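Local coordinates for protein bacterial leucyl aminopeptidase (Legionella pneumophila, PDB 6ESL) that probably removes amino-terminal residues, leucine among them, from peptides as a secreted two-zinc aminopeptidase of the M28 family, at residues Q135-T138 with H139-Y143; G221-G224 with S225-S229; L373-M376 with T377-K381. All coordinates share one frame; numbering follows the deposited sequence.

Contact 1: Q135-T138 with H139-Y143; sequences QTLT and HMTSY
L137 and T141 meet one turn apart on helix 130-142. Their polar link is double. The backbone N of T141 bonds to L137 O at 2.9 Å. The hydroxyl OG1 of T141 gives a second bond to the same L137 O at 2.8 Å. The two donors come from opposite faces of the carbonyl plane. T141 can do this because its OG1 sits between its own backbone N and carbonyl carbon (chi1 60°).

The same residue supplies the apolar contact. T141 CG2 lies 3.7 Å from L137 CD1. Separately, M140 CG packs 3.5 Å from T136 O, the carbonyl that accepts the backbone N of M140.

S142 turns its hydroxyl back toward H139. S142 OG bonds to H139 O at 2.8 Å, on a lone pair in the carbonyl plane. The backbone N of S142 also reaches H139 O, at 3.0 Å.

Thr and Ser hydroxyls bonding back to a carbonyl three or four residues earlier are a common feature of alpha-helices. Here they occur on a helix packed between two others: T136, L137, M140 and T141 touch helix 220-239, and M140 also packs on W159 of helix 151-170.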
# COMPACT_ATOMS: atom_id res chain seq x y z
N GLN B 135 19.28 -25.89 -12.17
CA GLN B 135 20.59 -26.00 -12.84
C GLN B 135 21.43 -24.71 -12.73
O GLN B 135 22.62 -24.77 -12.42
CB GLN B 135 20.40 -26.39 -14.31
CG GLN B 135 19.83 -27.78 -14.52
CD GLN B 135 20.70 -28.86 -13.92
OE1 GLN B 135 21.93 -28.81 -14.01
NE2 GLN B 135 20.07 -29.86 -13.31
N THR B 136 20.80 -23.57 -12.99
CA THR B 136 21.43 -22.25 -12.80
C THR B 136 21.93 -22.06 -11.38
O THR B 136 23.05 -21.60 -11.12
CB THR B 136 20.46 -21.15 -13.21
OG1 THR B 136 20.16 -21.30 -14.60
CG2 THR B 136 21.07 -19.76 -12.99
N LEU B 137 21.09 -22.41 -10.44
CA LEU B 137 21.39 -22.32 -9.00
C LEU B 137 22.56 -23.26 -8.60
O LEU B 137 23.45 -22.92 -7.78
CB LEU B 137 20.15 -22.59 -8.21
CG LEU B 137 20.30 -22.31 -6.71
CD1 LEU B 137 20.77 -20.93 -6.34
CD2 LEU B 137 18.96 -22.52 -6.08
N THR B 138 22.55 -24.44 -9.20
CA THR B 138 23.68 -25.36 -9.01
C THR B 138 24.96 -24.68 -9.42
O THR B 138 25.90 -24.66 -8.66
CB THR B 138 23.41 -26.68 -9.73
OG1 THR B 138 22.26 -27.28 -9.10
CG2 THR B 138 24.65 -27.67 -9.71
N HIS B 139 24.97 -24.10 -10.60
CA HIS B 139 26.21 -23.46 -11.05
C HIS B 139 26.56 -22.25 -10.16
O HIS B 139 27.68 -22.11 -9.67
CB HIS B 139 26.04 -23.00 -12.47
CG HIS B 139 27.32 -22.50 -13.07
ND1 HIS B 139 27.75 -21.19 -12.89
CD2 HIS B 139 28.31 -23.14 -13.74
CE1 HIS B 139 28.94 -21.06 -13.46
NE2 HIS B 139 29.29 -22.21 -13.98
N MET B 140 25.57 -21.39 -9.87
CA MET B 140 25.91 -20.15 -9.11
C MET B 140 26.44 -20.51 -7.75
O MET B 140 27.42 -19.92 -7.32
CB MET B 140 24.69 -19.24 -8.95
CG MET B 140 24.33 -18.52 -10.23
SD MET B 140 23.14 -17.18 -9.98
CE MET B 140 24.10 -15.89 -9.18
N THR B 141 25.84 -21.50 -7.09
CA THR B 141 26.28 -21.85 -5.74
C THR B 141 27.63 -22.61 -5.68
O THR B 141 28.18 -22.80 -4.62
CB THR B 141 25.24 -22.65 -4.97
OG1 THR B 141 24.92 -23.91 -5.66
CG2 THR B 141 23.93 -21.86 -4.76
N SER B 142 28.18 -22.95 -6.83
CA SER B 142 29.45 -23.66 -6.85
C SER B 142 30.61 -22.72 -6.87
O SER B 142 31.72 -23.18 -6.53
CB SER B 142 29.49 -24.64 -8.01
OG SER B 142 29.84 -23.89 -9.14
N TYR B 143 30.39 -21.43 -7.04
CA TYR B 143 31.50 -20.49 -6.88
C TYR B 143 31.78 -20.47 -5.35
O TYR B 143 30.84 -20.54 -4.56
CB TYR B 143 31.12 -19.10 -7.37
CG TYR B 143 30.82 -19.04 -8.85
CD1 TYR B 143 31.82 -18.79 -9.78
CD2 TYR B 143 29.53 -19.23 -9.33
CE1 TYR B 143 31.55 -18.73 -11.13
CE2 TYR B 143 29.24 -19.18 -10.68
CZ TYR B 143 30.26 -18.93 -11.58
OH TYR B 143 29.99 -18.87 -12.92

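Contact 2: G221-G224 with S225-S229; sequences GDDG and SGSSS. With ZN (zinc ion), chain E; ZN (zinc ion), chain F.
S225 OG stands between its own backbone N and carbonyl carbon (chi1 63°), and this brings it onto G221 O. S227 and S228 take another setting, with OG opposite the carbonyl carbon, and each reaches the carbonyl four residues back. The residues form the start of helix 220-239, in the beta-alpha-beta unit between strands 203-209 and 248-253 of the M28 peptidase fold.

S225 OG bonds to G221 O at 2.6 Å, in the carbonyl plane on a lone pair. S225 OG also bonds to the backbone N of T286. S227 and S228 each use two donors. S227 N and OG reach D223 O from opposite faces of its plane, the hydroxyl 37° out of it. S228 N and OG do the same at G224 O. The S227 and S228 hydroxyls thus bond back within the helix.

The peptide bond between D222 and D223 is cis. The two acidic side chains do different work. D223 OD1 takes a bond from M285 N and a weak one from G226 N. D222 bridges the zinc ions. H209 and D284 share one zinc with it, and E257 the other. D222 OD1 lies 2.0 Å from the chain F zinc, and D222 OD2 lies 2.5 Å from the chain E zinc.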
# COMPACT_ATOMS: atom_id res chain seq x y z
N GLY B 221 19.89 -19.11 -1.24
CA GLY B 221 18.72 -18.27 -1.00
C GLY B 221 19.02 -16.83 -1.34
O GLY B 221 18.32 -16.22 -2.19
N ASP B 222 20.07 -16.33 -0.73
CA ASP B 222 20.46 -14.97 -1.02
C ASP B 222 21.71 -14.81 -1.79
O ASP B 222 22.80 -14.88 -1.21
CB ASP B 222 20.60 -14.35 0.39
CG ASP B 222 20.81 -12.86 0.39
OD1 ASP B 222 20.54 -12.17 -0.62
OD2 ASP B 222 21.27 -12.37 1.44
N ASP B 223 21.62 -14.40 -3.08
CA ASP B 223 20.42 -14.31 -3.91
C ASP B 223 20.63 -15.10 -5.18
O ASP B 223 20.21 -14.71 -6.28
CB ASP B 223 20.08 -12.88 -4.25
CG ASP B 223 18.79 -12.74 -4.97
OD1 ASP B 223 17.89 -13.58 -4.83
OD2 ASP B 223 18.63 -11.68 -5.65
N GLY B 224 21.20 -16.30 -4.99
CA GLY B 224 21.22 -17.29 -6.04
C GLY B 224 19.82 -17.57 -6.58
O GLY B 224 19.60 -17.65 -7.77
N SER B 225 18.88 -17.73 -5.64
CA SER B 225 17.49 -18.09 -5.97
C SER B 225 16.89 -17.02 -6.87
O SER B 225 16.35 -17.33 -7.93
CB SER B 225 16.70 -18.30 -4.70
OG SER B 225 16.61 -17.09 -3.90
N GLY B 226 16.96 -15.77 -6.48
CA GLY B 226 16.38 -14.75 -7.32
C GLY B 226 17.07 -14.63 -8.67
O GLY B 226 16.42 -14.47 -9.71
N SER B 227 18.40 -14.66 -8.61
CA SER B 227 19.21 -14.59 -9.86
C SER B 227 18.79 -15.70 -10.86
O SER B 227 18.71 -15.46 -12.09
CB SER B 227 20.66 -14.74 -9.48
OG SER B 227 21.18 -13.65 -8.78
N SER B 228 18.45 -16.88 -10.32
CA SER B 228 18.06 -18.01 -11.16
C SER B 228 16.65 -17.97 -11.62
O SER B 228 16.32 -18.35 -12.76
CB SER B 228 18.29 -19.36 -10.45
OG SER B 228 19.64 -19.48 -10.01
N SER B 229 15.76 -17.60 -10.70
CA SER B 229 14.39 -17.36 -11.10
C SER B 229 14.31 -16.34 -12.24
O SER B 229 13.52 -16.55 -13.13
CB SER B 229 13.53 -16.87 -9.89
OG SER B 229 13.34 -17.82 -8.86
ZN ZN E . 21.39 -9.91 1.16
ZN ZN F . 19.78 -10.39 -0.93
O HOH W 1 18.52 -10.52 0.85

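Contact 3: L373-M376 with T377-K381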
# COMPACT_ATOMS: atom_id res chain seq x y z
N LEU B 373 11.84 -25.66 -4.69
CA LEU B 373 11.88 -25.36 -6.12
C LEU B 373 10.56 -24.86 -6.62
O LEU B 373 10.54 -23.99 -7.51
CB LEU B 373 12.42 -26.56 -6.95
CG LEU B 373 12.46 -26.42 -8.44
CD1 LEU B 373 13.32 -25.22 -8.80
CD2 LEU B 373 13.09 -27.75 -8.97
N GLU B 374 9.46 -25.30 -6.02
CA GLU B 374 8.17 -24.79 -6.42
C GLU B 374 8.11 -23.25 -6.11
O GLU B 374 7.60 -22.52 -6.89
CB GLU B 374 7.06 -25.49 -5.68
CG GLU B 374 5.69 -25.05 -6.11
CD GLU B 374 4.60 -25.80 -5.41
OE1 GLU B 374 4.30 -26.92 -5.86
OE2 GLU B 374 4.04 -25.31 -4.41
N HIS B 375 8.62 -22.84 -4.96
CA HIS B 375 8.65 -21.41 -4.59
C HIS B 375 9.46 -20.61 -5.61
O HIS B 375 9.00 -19.68 -6.15
CB HIS B 375 9.29 -21.27 -3.23
CG HIS B 375 8.66 -20.24 -2.34
ND1 HIS B 375 9.35 -19.54 -1.39
CD2 HIS B 375 7.38 -19.84 -2.24
CE1 HIS B 375 8.54 -18.74 -0.75
NE2 HIS B 375 7.33 -18.90 -1.24
N MET B 376 10.64 -21.10 -5.96
CA MET B 376 11.50 -20.42 -6.93
C MET B 376 10.84 -20.31 -8.26
O MET B 376 10.96 -19.34 -8.94
CB MET B 376 12.85 -21.11 -7.06
CG MET B 376 13.72 -20.98 -5.85
SD MET B 376 15.44 -21.50 -5.97
CE MET B 376 15.30 -23.27 -6.00
N THR B 377 10.14 -21.36 -8.63
CA THR B 377 9.37 -21.39 -9.91
C THR B 377 8.23 -20.36 -9.90
O THR B 377 7.97 -19.64 -10.87
CB THR B 377 8.84 -22.84 -10.18
OG1 THR B 377 9.94 -23.73 -10.24
CG2 THR B 377 8.11 -22.91 -11.40
N ASN B 378 7.56 -20.24 -8.76
CA ASN B 378 6.49 -19.25 -8.60
C ASN B 378 6.98 -17.81 -8.77
O ASN B 378 6.31 -16.99 -9.41
CB ASN B 378 5.76 -19.45 -7.24
CG ASN B 378 4.77 -20.62 -7.25
OD1 ASN B 378 4.26 -21.07 -6.16
ND2 ASN B 378 4.47 -21.15 -8.46
N PHE B 379 8.12 -17.52 -8.22
CA PHE B 379 8.75 -16.22 -8.43
C PHE B 379 9.17 -15.96 -9.87
O PHE B 379 8.91 -14.84 -10.40
CB PHE B 379 9.91 -15.98 -7.43
CG PHE B 379 9.42 -15.69 -6.05
CD1 PHE B 379 9.07 -14.40 -5.66
CD2 PHE B 379 9.30 -16.70 -5.16
CE1 PHE B 379 8.67 -14.15 -4.31
CE2 PHE B 379 8.74 -16.49 -3.87
CZ PHE B 379 8.44 -15.22 -3.46
N SER B 380 9.64 -17.03 -10.55
CA SER B 380 10.00 -16.92 -11.94
C SER B 380 8.75 -16.61 -12.75
O SER B 380 8.75 -15.74 -13.68
CB SER B 380 10.73 -18.20 -12.38
OG SER B 380 11.31 -18.01 -13.64
N LYS B 381 7.63 -17.26 -12.40
CA LYS B 381 6.36 -17.01 -13.05
C LYS B 381 5.92 -15.59 -12.85
O LYS B 381 5.37 -14.98 -13.74
CB LYS B 381 5.28 -17.96 -12.53
CG LYS B 381 5.47 -19.38 -13.06
CD LYS B 381 4.45 -20.35 -12.58
CE LYS B 381 4.90 -21.71 -13.05
NZ LYS B 381 3.94 -22.80 -12.83
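T377 reaches back to L373 with two donors. The backbone N of T377 bonds to L373 O at 2.9 Å, and T377 OG1 bonds to the same L373 O at 2.8 Å. They approach from opposite faces of the carbonyl plane, with the hydroxyl 38° out of it. T377 OG1 has a further partner, S130 OG. The torsion of T377 turns OG1 away from its own carbonyl carbon (chi1 -59°) and back along the helix.

The following carbonyls are satisfied in the usual helical way. E374 O takes N378 N, H375 O takes F379 N, and M376 O takes S380 N. M376 O and S380 OG also have a partner in S229 of helix 220-239. The carboxylate of E374 forms a salt bridge with R289.

H375 and F379 form a T-shaped pair. The edge of F379 meets the face of H375, with the planes at 88° and the centroids 5.2 Å apart. F379 CE2 stands 3.7 Å above the middle of the imidazole. F379 CD2 also lies 3.2 Å from H375 O. H375 NE2 makes a weak bond to T296 O.

M376 packs on W134 and L137 of helix 130-142. This first part of helix 373-391 therefore joins its neighbours by polar as well as apolar contacts. The serine and threonine hydroxyls are buried but paired, which is consistent with a closely fitted helix interface.

In the fold
The three contacts lie on three helices packed together, and only the middle one reaches the zinc ions. That is contact 2, with its centre about 10 Å from the centres of contacts 1 and 3. Contact 1 packs against it by van der Waals contact: T136 CG2 is 3.3 Å from S228 OG, and M140 SD is 3.5 Å from S227 CB. Contact 3 meets it by two hydrogen bonds, S380 OG to S229 O at 2.7 Å and S229 OG to M376 O at 2.8 Å. Contacts 1 and 3 also touch, with L137 CD2 3.7 Å from M376 SD. The side chains of M140 and F379 are about 11 Å and 12 Å from a zinc ion.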